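Local coordinates for Mll7089 protein (PDB 2OZ8), which is of unknown function but, as a mandelate racemase relative in the enolase superfamily, probably binds magnesium and may act as a hydro-lyase, at residues Trp111-Ala114 with Ala115-Gly119; Thr202-Glu205 with Ala206-Lys209; His230-Asp233 with Gly234-Leu238. All coordinates share one frame; numbering follows the deposited sequence.

Interaction 1 (Trp111-Ala114 with Ala115-Gly119); sequences WDLA and AKEAG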
loop_
_atom_site.group_PDB
_atom_site.type_symbol
_atom_site.label_atom_id
_atom_site.label_comp_id
_atom_site.label_asym_id
_atom_site.label_seq_id
_atom_site.Cartn_x
_atom_site.Cartn_y
_atom_site.Cartn_z
ATOM N N TRP A 111 0.824 40.146 12.279
ATOM C CA TRP A 111 0.998 39.709 13.688
ATOM C C TRP A 111 1.726 40.682 14.627
ATOM O O TRP A 111 1.478 40.724 15.809
ATOM C CB TRP A 111 1.708 38.356 13.770
ATOM C CG TRP A 111 0.888 37.194 13.360
ATOM C CD1 TRP A 111 0.820 36.629 12.105
ATOM C CD2 TRP A 111 -0.007 36.451 14.186
ATOM N NE1 TRP A 111 -0.035 35.561 12.121
ATOM C CE2 TRP A 111 -0.559 35.430 13.387
ATOM C CE3 TRP A 111 -0.401 36.544 15.533
ATOM C CZ2 TRP A 111 -1.474 34.489 13.902
ATOM C CZ3 TRP A 111 -1.325 35.603 16.034
ATOM C CH2 TRP A 111 -1.836 34.602 15.219
ATOM N N ASP A 112 2.666 41.424 14.100
ATOM C CA ASP A 112 3.317 42.478 14.860
ATOM C C ASP A 112 2.256 43.536 15.309
ATOM O O ASP A 112 2.140 43.901 16.482
ATOM C CB ASP A 112 4.363 43.127 13.949
ATOM C CG ASP A 112 5.184 44.172 14.663
ATOM O OD1 ASP A 112 5.439 43.970 15.863
ATOM O OD2 ASP A 112 5.559 45.179 14.024
ATOM N N LEU A 113 1.502 44.023 14.331
ATOM C CA LEU A 113 0.395 44.908 14.560
ATOM C C LEU A 113 -0.656 44.341 15.519
ATOM O O LEU A 113 -1.069 45.046 16.429
ATOM C CB LEU A 113 -0.218 45.314 13.216
ATOM C CG LEU A 113 -1.408 46.267 13.216
ATOM C CD1 LEU A 113 -1.148 47.507 14.085
ATOM C CD2 LEU A 113 -1.604 46.629 11.788
ATOM N N ALA A 114 -1.074 43.091 15.333
ATOM C CA ALA A 114 -2.057 42.443 16.221
ATOM C C ALA A 114 -1.603 42.341 17.651
ATOM O O ALA A 114 -2.372 42.571 18.575
ATOM C CB ALA A 114 -2.430 41.064 15.710
ATOM N N ALA A 115 -0.366 41.946 17.840
ATOM C CA ALA A 115 0.264 41.952 19.151
ATOM C C ALA A 115 0.358 43.363 19.799
ATOM O O ALA A 115 0.003 43.538 20.977
ATOM C CB ALA A 115 1.660 41.306 19.046
ATOM N N LYS A 116 0.865 44.356 19.070
ATOM C CA LYS A 116 0.916 45.698 19.623
ATOM C C LYS A 116 -0.493 46.133 20.079
ATOM O O LYS A 116 -0.688 46.589 21.202
ATOM C CB LYS A 116 1.473 46.699 18.613
ATOM C CG LYS A 116 2.897 46.503 18.313
ATOM C CD LYS A 116 3.432 47.554 17.366
ATOM C CE LYS A 116 4.885 47.269 17.141
ATOM N NZ LYS A 116 5.291 48.126 16.044
ATOM N N GLU A 117 -1.474 45.946 19.205
ATOM C CA GLU A 117 -2.828 46.326 19.527
ATOM C C GLU A 117 -3.470 45.517 20.659
ATOM O O GLU A 117 -4.325 46.014 21.368
ATOM C CB GLU A 117 -3.656 46.378 18.244
ATOM C CG GLU A 117 -3.403 47.704 17.530
ATOM C CD GLU A 117 -3.998 47.774 16.171
ATOM O OE1 GLU A 117 -4.148 48.914 15.672
ATOM O OE2 GLU A 117 -4.311 46.705 15.589
ATOM N N ALA A 118 -3.040 44.281 20.865
ATOM C CA ALA A 118 -3.502 43.537 22.044
ATOM C C ALA A 118 -2.670 43.931 23.241
ATOM O O ALA A 118 -2.950 43.498 24.346
ATOM C CB ALA A 118 -3.454 41.982 21.811
ATOM N N GLY A 119 -1.633 44.735 23.019
ATOM C CA GLY A 119 -0.771 45.177 24.133
ATOM C C GLY A 119 0.091 44.040 24.640
ATOM O O GLY A 119 0.161 43.796 25.856
HETATM O O HOH W 1 7.253 47.514 14.160
#

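Interaction 2 (Thr202-Glu205 with Ala206-Lys209); sequences TSKE and ALTK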
loop_
_atom_site.group_PDB
_atom_site.type_symbol
_atom_site.label_atom_id
_atom_site.label_comp_id
_atom_site.label_asym_id
_atom_site.label_seq_id
_atom_site.Cartn_x
_atom_site.Cartn_y
_atom_site.Cartn_z
ATOM N N THR A 202 22.442 12.900 -4.386
ATOM C CA THR A 202 21.382 11.926 -4.610
ATOM C C THR A 202 21.279 10.982 -3.362
ATOM O O THR A 202 22.198 10.907 -2.505
ATOM C CB THR A 202 21.691 11.118 -5.908
ATOM O OG1 THR A 202 23.032 10.637 -5.865
ATOM C CG2 THR A 202 21.518 11.979 -7.192
ATOM N N SER A 203 20.185 10.252 -3.235
ATOM C CA SER A 203 19.941 9.523 -1.965
ATOM C C SER A 203 21.029 8.572 -1.495
ATOM O O SER A 203 21.448 8.684 -0.321
ATOM C CB SER A 203 18.581 8.823 -1.918
ATOM O OG SER A 203 18.508 7.849 -2.932
ATOM N N LYS A 204 21.524 7.673 -2.357
ATOM C CA LYS A 204 22.546 6.731 -1.865
ATOM C C LYS A 204 23.888 7.374 -1.662
ATOM O O LYS A 204 24.620 7.017 -0.736
ATOM C CB LYS A 204 22.606 5.406 -2.687
ATOM C CG LYS A 204 23.533 4.312 -2.153
ATOM C CD LYS A 204 23.283 3.945 -0.702
ATOM C CE LYS A 204 21.934 3.183 -0.507
ATOM N NZ LYS A 204 21.893 1.799 -1.052
ATOM N N GLU A 205 24.212 8.355 -2.500
ATOM C CA GLU A 205 25.366 9.249 -2.297
ATOM C C GLU A 205 25.301 10.001 -0.966
ATOM O O GLU A 205 26.280 9.985 -0.224
ATOM C CB GLU A 205 25.449 10.266 -3.422
ATOM C CG GLU A 205 26.656 11.190 -3.282
ATOM C CD GLU A 205 26.569 12.414 -4.198
ATOM O OE1 GLU A 205 25.543 12.657 -4.882
ATOM O OE2 GLU A 205 27.562 13.147 -4.242
ATOM N N ALA A 206 24.158 10.609 -0.624
ATOM C CA ALA A 206 23.993 11.216 0.749
ATOM C C ALA A 206 24.344 10.216 1.834
ATOM O O ALA A 206 25.164 10.490 2.704
ATOM C CB ALA A 206 22.612 11.730 0.971
ATOM N N LEU A 207 23.755 9.027 1.742
ATOM C CA LEU A 207 23.966 8.006 2.748
ATOM C C LEU A 207 25.429 7.501 2.865
ATOM O O LEU A 207 25.916 7.308 3.967
ATOM C CB LEU A 207 22.974 6.862 2.535
ATOM C CG LEU A 207 22.891 5.692 3.501
ATOM C CD1 LEU A 207 23.203 5.990 4.965
ATOM C CD2 LEU A 207 21.512 5.166 3.358
ATOM N N THR A 208 26.123 7.300 1.753
ATOM C CA THR A 208 27.529 6.877 1.842
ATOM C C THR A 208 28.430 7.992 2.332
ATOM O O THR A 208 29.387 7.743 3.025
ATOM C CB THR A 208 28.067 6.303 0.505
ATOM O OG1 THR A 208 28.111 7.336 -0.473
ATOM C CG2 THR A 208 27.140 5.180 -0.013
ATOM N N LYS A 209 28.100 9.233 2.004
ATOM C CA LYS A 209 28.786 10.394 2.586
ATOM C C LYS A 209 28.542 10.559 4.088
ATOM O O LYS A 209 29.482 10.783 4.861
ATOM C CB LYS A 209 28.462 11.653 1.767
ATOM C CG LYS A 209 29.193 11.554 0.411
ATOM C CD LYS A 209 29.031 12.710 -0.468
ATOM C CE LYS A 209 29.610 12.384 -1.807
ATOM N NZ LYS A 209 29.686 13.602 -2.657
#

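Interaction 3 (His230-Asp233 with Gly234-Leu238); sequences HDHD and GLRTL. With SO4 (sulfate ion), chain C.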
loop_
_atom_site.group_PDB
_atom_site.type_symbol
_atom_site.label_atom_id
_atom_site.label_comp_id
_atom_site.label_asym_id
_atom_site.label_seq_id
_atom_site.Cartn_x
_atom_site.Cartn_y
_atom_site.Cartn_z
ATOM N N HIS A 230 11.847 16.760 -3.501
ATOM C CA HIS A 230 10.726 16.006 -3.967
ATOM C C HIS A 230 11.028 14.507 -3.918
ATOM O O HIS A 230 10.141 13.686 -4.192
ATOM C CB HIS A 230 10.354 16.498 -5.378
ATOM C CG HIS A 230 9.928 17.945 -5.409
ATOM N ND1 HIS A 230 8.948 18.457 -4.565
ATOM C CD2 HIS A 230 10.355 18.990 -6.170
ATOM C CE1 HIS A 230 8.792 19.751 -4.812
ATOM N NE2 HIS A 230 9.635 20.100 -5.777
ATOM N N ASP A 231 12.272 14.146 -3.547
ATOM C CA ASP A 231 12.637 12.742 -3.516
ATOM C C ASP A 231 12.245 12.096 -2.176
ATOM O O ASP A 231 13.097 11.841 -1.293
ATOM C CB ASP A 231 14.105 12.519 -3.827
ATOM C CG ASP A 231 14.420 11.048 -3.994
ATOM O OD1 ASP A 231 13.474 10.236 -4.072
ATOM O OD2 ASP A 231 15.597 10.683 -4.062
ATOM N N HIS A 232 10.943 11.817 -2.052
ATOM C CA HIS A 232 10.386 11.297 -0.813
ATOM C C HIS A 232 10.899 9.881 -0.588
ATOM O O HIS A 232 11.297 9.529 0.517
ATOM C CB HIS A 232 8.862 11.332 -0.839
ATOM C CG HIS A 232 8.279 12.705 -0.875
ATOM N ND1 HIS A 232 6.962 12.938 -1.216
ATOM C CD2 HIS A 232 8.824 13.924 -0.629
ATOM C CE1 HIS A 232 6.714 14.235 -1.147
ATOM N NE2 HIS A 232 7.827 14.856 -0.811
ATOM N N ASP A 233 10.944 9.077 -1.638
ATOM C CA ASP A 233 11.454 7.729 -1.460
ATOM C C ASP A 233 12.891 7.788 -0.910
ATOM O O ASP A 233 13.217 7.106 0.040
ATOM C CB ASP A 233 11.370 6.901 -2.737
ATOM C CG ASP A 233 12.055 5.550 -2.585
ATOM O OD1 ASP A 233 11.492 4.643 -1.962
ATOM O OD2 ASP A 233 13.197 5.405 -3.044
ATOM N N GLY A 234 13.742 8.614 -1.507
ATOM C CA GLY A 234 15.065 8.773 -0.983
ATOM C C GLY A 234 15.132 9.335 0.426
ATOM O O GLY A 234 16.033 8.981 1.176
ATOM N N LEU A 235 14.214 10.229 0.797
ATOM C CA LEU A 235 14.315 10.845 2.118
ATOM C C LEU A 235 13.969 9.782 3.153
ATOM O O LEU A 235 14.666 9.682 4.190
ATOM C CB LEU A 235 13.488 12.141 2.271
ATOM C CG LEU A 235 14.100 13.395 1.627
ATOM C CD1 LEU A 235 13.025 14.481 1.394
ATOM C CD2 LEU A 235 15.249 13.990 2.352
ATOM N N ARG A 236 12.974 8.945 2.818
ATOM C CA ARG A 236 12.542 7.829 3.690
ATOM C C ARG A 236 13.673 6.833 3.878
ATOM O O ARG A 236 13.969 6.420 4.999
ATOM C CB ARG A 236 11.368 7.068 3.103
ATOM C CG ARG A 236 9.993 7.575 3.444
ATOM C CD ARG A 236 8.937 6.755 2.673
ATOM N NE ARG A 236 7.975 7.697 2.190
ATOM C CZ ARG A 236 7.581 7.860 0.941
ATOM N NH1 ARG A 236 7.990 7.071 -0.039
ATOM N NH2 ARG A 236 6.713 8.832 0.702
ATOM N N THR A 237 14.309 6.470 2.773
ATOM C CA THR A 237 15.480 5.596 2.824
ATOM C C THR A 237 16.545 6.127 3.772
ATOM O O THR A 237 17.086 5.362 4.575
ATOM C CB THR A 237 16.063 5.325 1.419
ATOM O OG1 THR A 237 15.013 4.810 0.596
ATOM C CG2 THR A 237 17.183 4.295 1.498
ATOM N N LEU A 238 16.821 7.429 3.701
ATOM C CA LEU A 238 17.749 8.083 4.667
ATOM C C LEU A 238 17.225 8.003 6.088
ATOM O O LEU A 238 17.990 7.790 7.031
ATOM C CB LEU A 238 17.995 9.572 4.314
ATOM C CG LEU A 238 18.746 9.766 2.989
ATOM C CD1 LEU A 238 18.818 11.234 2.581
ATOM C CD2 LEU A 238 20.135 9.148 3.117
HETATM S S SO4 C . 5.424 9.432 -2.114
HETATM O O1 SO4 C . 5.566 10.791 -2.619
HETATM O O2 SO4 C . 4.294 8.808 -2.823
HETATM O O3 SO4 C . 6.670 8.695 -2.350
HETATM O O4 SO4 C . 5.090 9.534 -0.687
#

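Interaction 1 (Trp111-Ala114 with Ala115-Gly119)
The last two turns of helix 103-118 bring D112 beside K116 and L113 beside E117, two pairs one turn apart, just before the helix ends in a Schellman motif. D112 has its carboxylate trans to its own backbone N (chi1 -176°), which leans it along the helix toward the following turn. There OD2 forms a salt bridge with K116 NZ at 3.6 Å. The pair is long for a direct ion pair, and a water spans it, 2.9 Å from D112 OD2 and 2.8 Å from K116 NZ. Lysine suits this place because its extended chain carries the amine past the D112 carbonyl and on to V45 O, while the two aspartate oxygens also take the backbone N-H groups of L47 and H346. In the other pair, L113 CD1 sits over one face of the E117 carboxylate, 3.5 Å from E117 CD. On E117, OE1 is hydrogen-bonded to the hydroxyls of S40 and S42, tying the helix to the antiparallel sheet. With an alanine here, S40 and S42 would probably lose this acceptor and a gap would open beside L113 CD1. Beneath the side chains runs the regular ladder, such as E117 N to L113 O at 2.9 Å, and small A114 and A115 let I81 and L125 come close. G119 turns the chain with a positive phi (72°), easy for glycine without a beta carbon, and gives its N to K116 O at 2.8 Å. This glycine-ended Schellman motif is a classic helix C-terminus, here in the N-terminal capping domain of an enolase-superfamily fold.

Interaction 2 (Thr202-Glu205 with Ala206-Lys209)
E205 and K209, one turn apart at the start of helix 203-215, supply the ionic part of the contact: K209 NZ donates to E205 OE2 at 2.7 Å, meeting the anti lone pair. Both chains are extended, and K209 CE comes within 3.5 Å of E205 CG, so the methylene groups pack beneath the charges. Among the hydrogen bonds, the second glutamate oxygen turns back to the helix start: T202 N reaches E205 OE1 at 3.1 Å, 32° out of the carboxylate plane. This is the glutamate half alone; without a bond from the T202 side chain no full capping box forms. With one oxygen used in each direction, the carboxylate is probably restrained from turning. The backbone ladder opens with A206 N to T202 O at 2.7 Å, and E205 O takes two donors, K209 N at 3.0 Å and T208 OG1 at 3.2 Å. Threonine can do this because its hydroxyl sits between its own N and carbonyl carbon (chi1 66°), facing back along the helix. Apolar contact is lighter: K204 CD lies 4.1 Å from T208 CG2, the chains crossing near a right angle, while K204 NZ goes on to D268, V242 O and R239 O of the third subunit. The helix links strands 192-196 and 222-224 in a beta-alpha-beta crossover, with L207 packed on L238 and A241 of helix 232-241.

Interaction 3 (His230-Asp233 with Gly234-Leu238)
D231 and G234 form the tight side of the first turn of helix 232-241, while H232 and R236 make its looser, partly exposed side around a sulfate. On the tight side, D231 is the N-cap: its OD1 accepts from G234 N at 3.0 Å, the donor approaching from above the carboxylate plane. This short acid, swung trans to its own N (chi1 -171°), lies so near the glycine that a beta carbon there would come 2.4 Å from D231 OD2, a clash that glycine avoids. L235 sets CG 3.5 Å from D231 O and carries its side chain on to I247 and S249 of the next strand. D233 O, in the same turn, is gripped twice from one turn further on, by T237 N and T237 OG1, each at 3.0 Å, which satisfies the buried hydroxyl. The D233 carboxylate instead pairs with R239 of the third subunit.

The looser side holds an anion, probably from the crystallisation liquor, at the edges of two flat groups. H232 ND1 donates to sulfate O1 at 2.9 Å, and R236 NH1 to O3 at 3.1 Å; the placing of NH2 beside the ion is doubtful. A bend at chi3 (-137°) directs the guanidinium, whose NE bonds to A264 O. An aspartate accepting from the backbone N three residues on is a standard helix N-cap, here opening an outer helix of the TIM-like barrel.

Interactions 2 and 3 are neighbours, their centres 11 Å apart, on consecutive outer helices of the barrel domain. They touch where the helices begin: S203 CB is 3.6 Å from G234 CA, so the bare glycine that accommodates the D231 carboxylate also lies against the neighbouring helix. Both also meet the third subunit, so this edge of the barrel is an assembly surface. Interaction 1 lies across the chain's centre in the capping domain, its centre 46 Å and 41 Å from those of interactions 2 and 3, and it faces the second subunit. The sulfate belongs to interaction 3 alone, and nothing in it marks the probable magnesium site, expected in this family at the C-terminal ends of the barrel strands.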